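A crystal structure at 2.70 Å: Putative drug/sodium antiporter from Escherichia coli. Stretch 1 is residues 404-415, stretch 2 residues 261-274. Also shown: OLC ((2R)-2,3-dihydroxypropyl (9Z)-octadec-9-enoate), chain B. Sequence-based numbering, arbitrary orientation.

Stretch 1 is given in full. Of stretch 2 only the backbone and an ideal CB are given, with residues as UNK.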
# COMPACT_ATOMS: atom_id res chain seq x y z
N TYR A 404 10.36 -0.36 14.89
CA TYR A 404 10.39 -1.79 14.63
C TYR A 404 9.62 -2.15 13.36
O TYR A 404 9.85 -3.18 12.74
CB TYR A 404 9.87 -2.55 15.85
CG TYR A 404 10.77 -2.27 17.02
CD1 TYR A 404 10.49 -1.20 17.89
CD2 TYR A 404 11.92 -3.01 17.22
CE1 TYR A 404 11.33 -0.92 18.96
CE2 TYR A 404 12.78 -2.73 18.28
CZ TYR A 404 12.47 -1.68 19.15
OH TYR A 404 13.31 -1.40 20.20
N SER A 405 8.74 -1.26 12.96
CA SER A 405 8.11 -1.34 11.66
C SER A 405 9.17 -1.22 10.59
O SER A 405 9.23 -2.03 9.68
CB SER A 405 7.06 -0.24 11.48
OG SER A 405 5.99 -0.44 12.36
N VAL A 406 10.01 -0.19 10.71
CA VAL A 406 11.06 0.06 9.72
C VAL A 406 12.15 -1.00 9.79
O VAL A 406 12.63 -1.47 8.77
CB VAL A 406 11.66 1.46 9.91
CG1 VAL A 406 12.83 1.68 8.94
CG2 VAL A 406 10.57 2.51 9.72
N LEU A 407 12.51 -1.41 11.00
CA LEU A 407 13.45 -2.51 11.20
C LEU A 407 13.07 -3.78 10.43
O LEU A 407 13.93 -4.43 9.85
CB LEU A 407 13.58 -2.83 12.69
CG LEU A 407 14.45 -4.06 12.96
CD1 LEU A 407 15.88 -3.90 12.37
CD2 LEU A 407 14.47 -4.42 14.46
N LEU A 408 11.79 -4.12 10.43
CA LEU A 408 11.34 -5.35 9.78
C LEU A 408 11.29 -5.18 8.26
O LEU A 408 11.57 -6.10 7.51
CB LEU A 408 9.98 -5.77 10.32
CG LEU A 408 10.03 -6.37 11.74
CD1 LEU A 408 8.65 -6.41 12.38
CD2 LEU A 408 10.67 -7.75 11.71
N THR A 409 10.96 -3.98 7.81
CA THR A 409 10.94 -3.71 6.39
C THR A 409 12.37 -3.68 5.81
O THR A 409 12.61 -4.11 4.68
CB THR A 409 10.22 -2.40 6.10
OG1 THR A 409 8.91 -2.48 6.67
CG2 THR A 409 10.09 -2.18 4.61
N LEU A 410 13.31 -3.18 6.60
CA LEU A 410 14.71 -3.13 6.18
C LEU A 410 15.30 -4.51 6.13
O LEU A 410 16.09 -4.85 5.25
CB LEU A 410 15.52 -2.26 7.13
CG LEU A 410 15.31 -0.76 6.97
CD1 LEU A 410 16.09 -0.03 8.05
CD2 LEU A 410 15.75 -0.34 5.58
N MET A 411 14.91 -5.31 7.11
CA MET A 411 15.35 -6.68 7.23
C MET A 411 14.82 -7.50 6.07
O MET A 411 15.46 -8.44 5.63
CB MET A 411 14.90 -7.27 8.56
CG MET A 411 15.57 -8.60 8.92
SD MET A 411 17.29 -8.39 9.42
CE MET A 411 17.34 -6.60 9.57
N ARG A 412 13.63 -7.15 5.58
CA ARG A 412 13.04 -7.90 4.46
C ARG A 412 13.58 -7.48 3.09
O ARG A 412 13.89 -8.34 2.28
CB ARG A 412 11.50 -7.78 4.47
CG ARG A 412 10.83 -8.86 3.62
CD ARG A 412 9.30 -8.85 3.63
NE ARG A 412 8.71 -7.56 3.28
CZ ARG A 412 8.05 -6.78 4.14
NH1 ARG A 412 7.91 -7.16 5.41
NH2 ARG A 412 7.55 -5.61 3.74
N HIS A 413 13.65 -6.18 2.81
CA HIS A 413 14.06 -5.72 1.48
C HIS A 413 15.52 -5.31 1.26
O HIS A 413 15.92 -5.13 0.12
CB HIS A 413 13.17 -4.55 1.06
CG HIS A 413 11.74 -4.93 0.83
ND1 HIS A 413 10.77 -4.80 1.80
CD2 HIS A 413 11.13 -5.48 -0.24
CE1 HIS A 413 9.61 -5.24 1.33
NE2 HIS A 413 9.81 -5.66 0.09
N VAL A 414 16.33 -5.16 2.31
CA VAL A 414 17.70 -4.65 2.11
C VAL A 414 18.83 -5.41 2.82
O VAL A 414 19.71 -5.94 2.15
CB VAL A 414 17.80 -3.17 2.54
CG1 VAL A 414 19.25 -2.71 2.44
CG2 VAL A 414 16.93 -2.32 1.67
N PHE A 415 18.83 -5.44 4.15
CA PHE A 415 19.95 -5.96 4.94
C PHE A 415 20.46 -7.38 4.63
O PHE A 415 21.62 -7.71 4.90
CB PHE A 415 19.59 -5.88 6.42
CG PHE A 415 19.64 -4.49 6.98
CD1 PHE A 415 20.62 -3.59 6.56
CD2 PHE A 415 18.72 -4.07 7.93
CE1 PHE A 415 20.66 -2.31 7.08
CE2 PHE A 415 18.76 -2.80 8.45
CZ PHE A 415 19.73 -1.91 8.02
N UNK A 261 5.02 9.10 8.89
CA UNK A 261 6.18 9.23 8.03
C UNK A 261 7.00 7.95 7.98
O UNK A 261 7.72 7.72 7.01
CB UNK A 261 7.06 10.39 8.50
N UNK A 262 6.88 7.13 9.01
CA UNK A 262 7.51 5.82 8.99
C UNK A 262 6.88 5.00 7.87
O UNK A 262 7.55 4.23 7.19
CB UNK A 262 7.37 5.11 10.34
N UNK A 263 5.59 5.21 7.65
CA UNK A 263 4.84 4.48 6.64
C UNK A 263 5.33 4.85 5.25
O UNK A 263 5.39 4.01 4.36
CB UNK A 263 3.34 4.76 6.77
N UNK A 264 5.67 6.13 5.09
CA UNK A 264 6.21 6.62 3.84
C UNK A 264 7.63 6.11 3.62
O UNK A 264 8.03 5.79 2.52
CB UNK A 264 6.18 8.15 3.81
N UNK A 265 8.39 6.05 4.71
CA UNK A 265 9.75 5.58 4.64
C UNK A 265 9.78 4.12 4.20
O UNK A 265 10.70 3.68 3.49
CB UNK A 265 10.45 5.76 5.99
N UNK A 266 8.78 3.36 4.62
CA UNK A 266 8.67 1.94 4.30
C UNK A 266 8.27 1.71 2.83
O UNK A 266 8.73 0.75 2.22
CB UNK A 266 7.65 1.28 5.23
N UNK A 267 7.40 2.56 2.29
CA UNK A 267 7.08 2.52 0.87
C UNK A 267 8.35 2.72 0.08
O UNK A 267 8.60 2.06 -0.94
CB UNK A 267 6.04 3.58 0.50
N UNK A 268 9.15 3.66 0.57
CA UNK A 268 10.38 4.03 -0.08
C UNK A 268 11.31 2.82 -0.15
O UNK A 268 11.73 2.42 -1.24
CB UNK A 268 11.05 5.19 0.65
N UNK A 269 11.60 2.23 1.01
CA UNK A 269 12.43 1.05 1.13
C UNK A 269 11.97 -0.10 0.22
O UNK A 269 12.80 -0.82 -0.36
CB UNK A 269 12.44 0.59 2.59
N UNK A 270 10.66 -0.28 0.11
CA UNK A 270 10.13 -1.30 -0.77
C UNK A 270 10.43 -0.91 -2.22
O UNK A 270 10.88 -1.74 -3.00
CB UNK A 270 8.63 -1.49 -0.55
N UNK A 271 10.20 0.35 -2.57
CA UNK A 271 10.52 0.83 -3.91
C UNK A 271 12.02 0.67 -4.21
O UNK A 271 12.38 0.25 -5.32
CB UNK A 271 10.10 2.29 -4.06
N UNK A 272 12.88 0.99 -3.25
CA UNK A 272 14.33 0.86 -3.45
C UNK A 272 14.77 -0.58 -3.65
O UNK A 272 15.71 -0.87 -4.39
CB UNK A 272 15.08 1.46 -2.26
N UNK A 273 14.10 -1.49 -2.95
CA UNK A 273 14.41 -2.90 -3.03
C UNK A 273 14.03 -3.40 -4.40
O UNK A 273 14.65 -4.33 -4.92
CB UNK A 273 13.69 -3.69 -1.94
N UNK A 274 12.99 -2.80 -4.99
CA UNK A 274 12.57 -3.16 -6.34
C UNK A 274 13.50 -2.56 -7.40
O UNK A 274 13.64 -3.10 -8.48
CB UNK A 274 11.13 -2.70 -6.58
C18 OLC B . 5.38 -5.57 0.30
C10 OLC B . 8.88 -12.99 -2.88
C9 OLC B . 8.20 -12.37 -3.87
C17 OLC B . 5.75 -6.86 -0.41
C11 OLC B . 9.75 -12.20 -1.92
C8 OLC B . 8.06 -13.07 -5.22
C24 OLC B . 15.53 -8.20 -3.26
C16 OLC B . 7.16 -7.26 -0.01
C12 OLC B . 9.75 -10.71 -2.23
C7 OLC B . 7.20 -12.27 -6.18
C15 OLC B . 7.52 -8.60 -0.62
C13 OLC B . 9.67 -9.91 -0.93
C6 OLC B . 7.97 -11.11 -6.77
C14 OLC B . 8.97 -8.58 -1.10
C5 OLC B . 9.34 -11.55 -7.24
C4 OLC B . 10.28 -10.36 -7.32
C3 OLC B . 10.21 -9.54 -6.04
C2 OLC B . 11.40 -8.61 -5.90
C21 OLC B . 13.15 -8.40 -2.57
C1 OLC B . 11.68 -8.35 -4.43
C22 OLC B . 14.52 -7.91 -2.16
O19 OLC B . 10.79 -8.35 -3.60
O25 OLC B . 16.38 -7.08 -3.42
O23 OLC B . 14.48 -6.52 -1.93
O20 OLC B . 13.00 -8.24 -3.97

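Stretch 2 is helical throughout and runs almost parallel to the helix 404-413, with an angle of 3° and a closest axial approach of 9.6 Å.

Position 261 has nothing of stretch 1 within 5.5 Å of its CB. Many side chains would do. It is Met261, which makes no contact here.

Position 262 points toward stretch 1, and its ideal CB lies 4.2 Å from Val406 CG2. A small apolar residue would suit the space beside Val406. It is Ala262, whose CB touches that methyl.

Positions 263 and 264 meet nothing of stretch 1 and leave the choice open. They are Gln263, whose amide is hydrogen-bonded elsewhere in the structure, and Met264.

Position 265 points toward stretch 1, with its ideal CB 4.9 Å from Val406 CG2. Valine, leucine, isoleucine or methionine could extend to that side chain. It is Leu265, with CD2 4.4 Å from Val406 CG1.

Position 266 points sideways. Its ideal CB is 4.2 Å from Thr409 OG1 and 5.5 Å from Val406 CG2, so a long apolar chain or a polar one could be used. It is Met266, in the m, t, m rotamer. Met266 CG packs 4.1 Å from Val406 CG2. Met266 SD reaches 3.5 Å from Thr409 OG1 and 3.7 Å from both Ser405 O and Ser405 CB.

Positions 267 and 268 have no neighbour in stretch 1 near CB. Polar or apolar residues would suit. They are Gln267 and Leu268, neither in contact.

Position 269 points toward stretch 1. Thr409 CG2, Leu410 CD2 and His413 CB lie near its ideal CB at 4.2, 4.6 and 5.4 Å. This hollow favours a branched or medium-sized apolar residue. It is Ile269, which sits as a knob among Val406, Thr409, Leu410 and His413. Ile269 CD1 packs closely on Leu410 CD2 at 3.3 Å and also lies 4.0 Å from Val406 CG1. Ile269 CG2 is 3.9 Å from Thr409 CG2 and 4.2 Å from Val414 CG2.

Position 270 points sideways, with its ideal CB 4.3 Å from His413 CE1. An apolar chain could cover the imidazole. It is Ile270. Ile270 CG1 lies over one face of the ring, 3.4 Å from His413 CE1, and the CA makes a CH-pi contact with the same ring. Ile270 CD1 is near the guanidinium edge, 4.3 Å from Arg412 NH2, and 3.8 Å from OLC C18.

Positions 271 and 272 point away and sideways, and their CBs have nothing of stretch 1 within 5.5 Å. Many residues would suit. They are Ala271 and Val272.

Position 273 comes close to stretch 1. An ideal CB would be tight against His413 CB, at 3.2 Å, and would clash with OLC O23, at 2.9 Å. Glycine is the clear choice. It is Gly273, whose CA lies 4.1 Å from His413 O. OLC O23 donates a hydrogen bond to His413 O, at 2.9 Å.

Position 274 points sideways into space free of stretch 1. Many residues would suit. It is Ile274.

Stretch 2 261-274: MAQMLMQLIIAVGI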
# COMPACT_ATOMS: atom_id res chain seq x y z
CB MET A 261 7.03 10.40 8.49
CG MET A 261 6.67 11.65 7.74
SD MET A 261 7.65 13.03 8.34
CE MET A 261 6.87 14.37 7.44
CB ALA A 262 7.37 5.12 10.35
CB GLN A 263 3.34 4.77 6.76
CG GLN A 263 2.46 3.96 5.81
CD GLN A 263 2.37 2.49 6.18
OE1 GLN A 263 3.00 2.04 7.12
NE2 GLN A 263 1.57 1.75 5.42
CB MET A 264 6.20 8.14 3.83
CG MET A 264 4.83 8.71 4.02
SD MET A 264 4.98 10.48 4.17
CE MET A 264 3.40 10.92 4.92
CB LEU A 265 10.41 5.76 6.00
CG LEU A 265 11.92 5.65 6.00
CD1 LEU A 265 12.51 6.70 5.05
CD2 LEU A 265 12.43 5.82 7.44
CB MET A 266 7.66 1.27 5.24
CG MET A 266 8.20 1.04 6.65
SD MET A 266 7.02 0.26 7.78
CE MET A 266 6.11 1.68 8.37
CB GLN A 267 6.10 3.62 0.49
CG GLN A 267 5.02 3.87 1.47
CD GLN A 267 3.89 2.91 1.32
OE1 GLN A 267 4.10 1.69 1.34
NE2 GLN A 267 2.69 3.43 1.12
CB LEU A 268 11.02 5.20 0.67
CG LEU A 268 12.09 6.04 -0.00
CD1 LEU A 268 11.73 6.34 -1.46
CD2 LEU A 268 12.29 7.33 0.80
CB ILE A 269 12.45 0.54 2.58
CG1 ILE A 269 13.12 1.57 3.49
CG2 ILE A 269 13.14 -0.83 2.67
CD1 ILE A 269 12.94 1.29 4.98
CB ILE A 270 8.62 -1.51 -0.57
CG1 ILE A 270 8.35 -2.15 0.78
CG2 ILE A 270 8.06 -2.40 -1.66
CD1 ILE A 270 6.86 -2.22 1.13
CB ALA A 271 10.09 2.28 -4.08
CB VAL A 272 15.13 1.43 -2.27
CG1 VAL A 272 16.61 1.13 -2.44
CG2 VAL A 272 14.90 2.91 -2.12
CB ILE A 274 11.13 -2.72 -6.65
CG1 ILE A 274 10.15 -3.52 -5.78
CG2 ILE A 274 10.81 -2.95 -8.12
CD1 ILE A 274 8.69 -3.17 -5.99
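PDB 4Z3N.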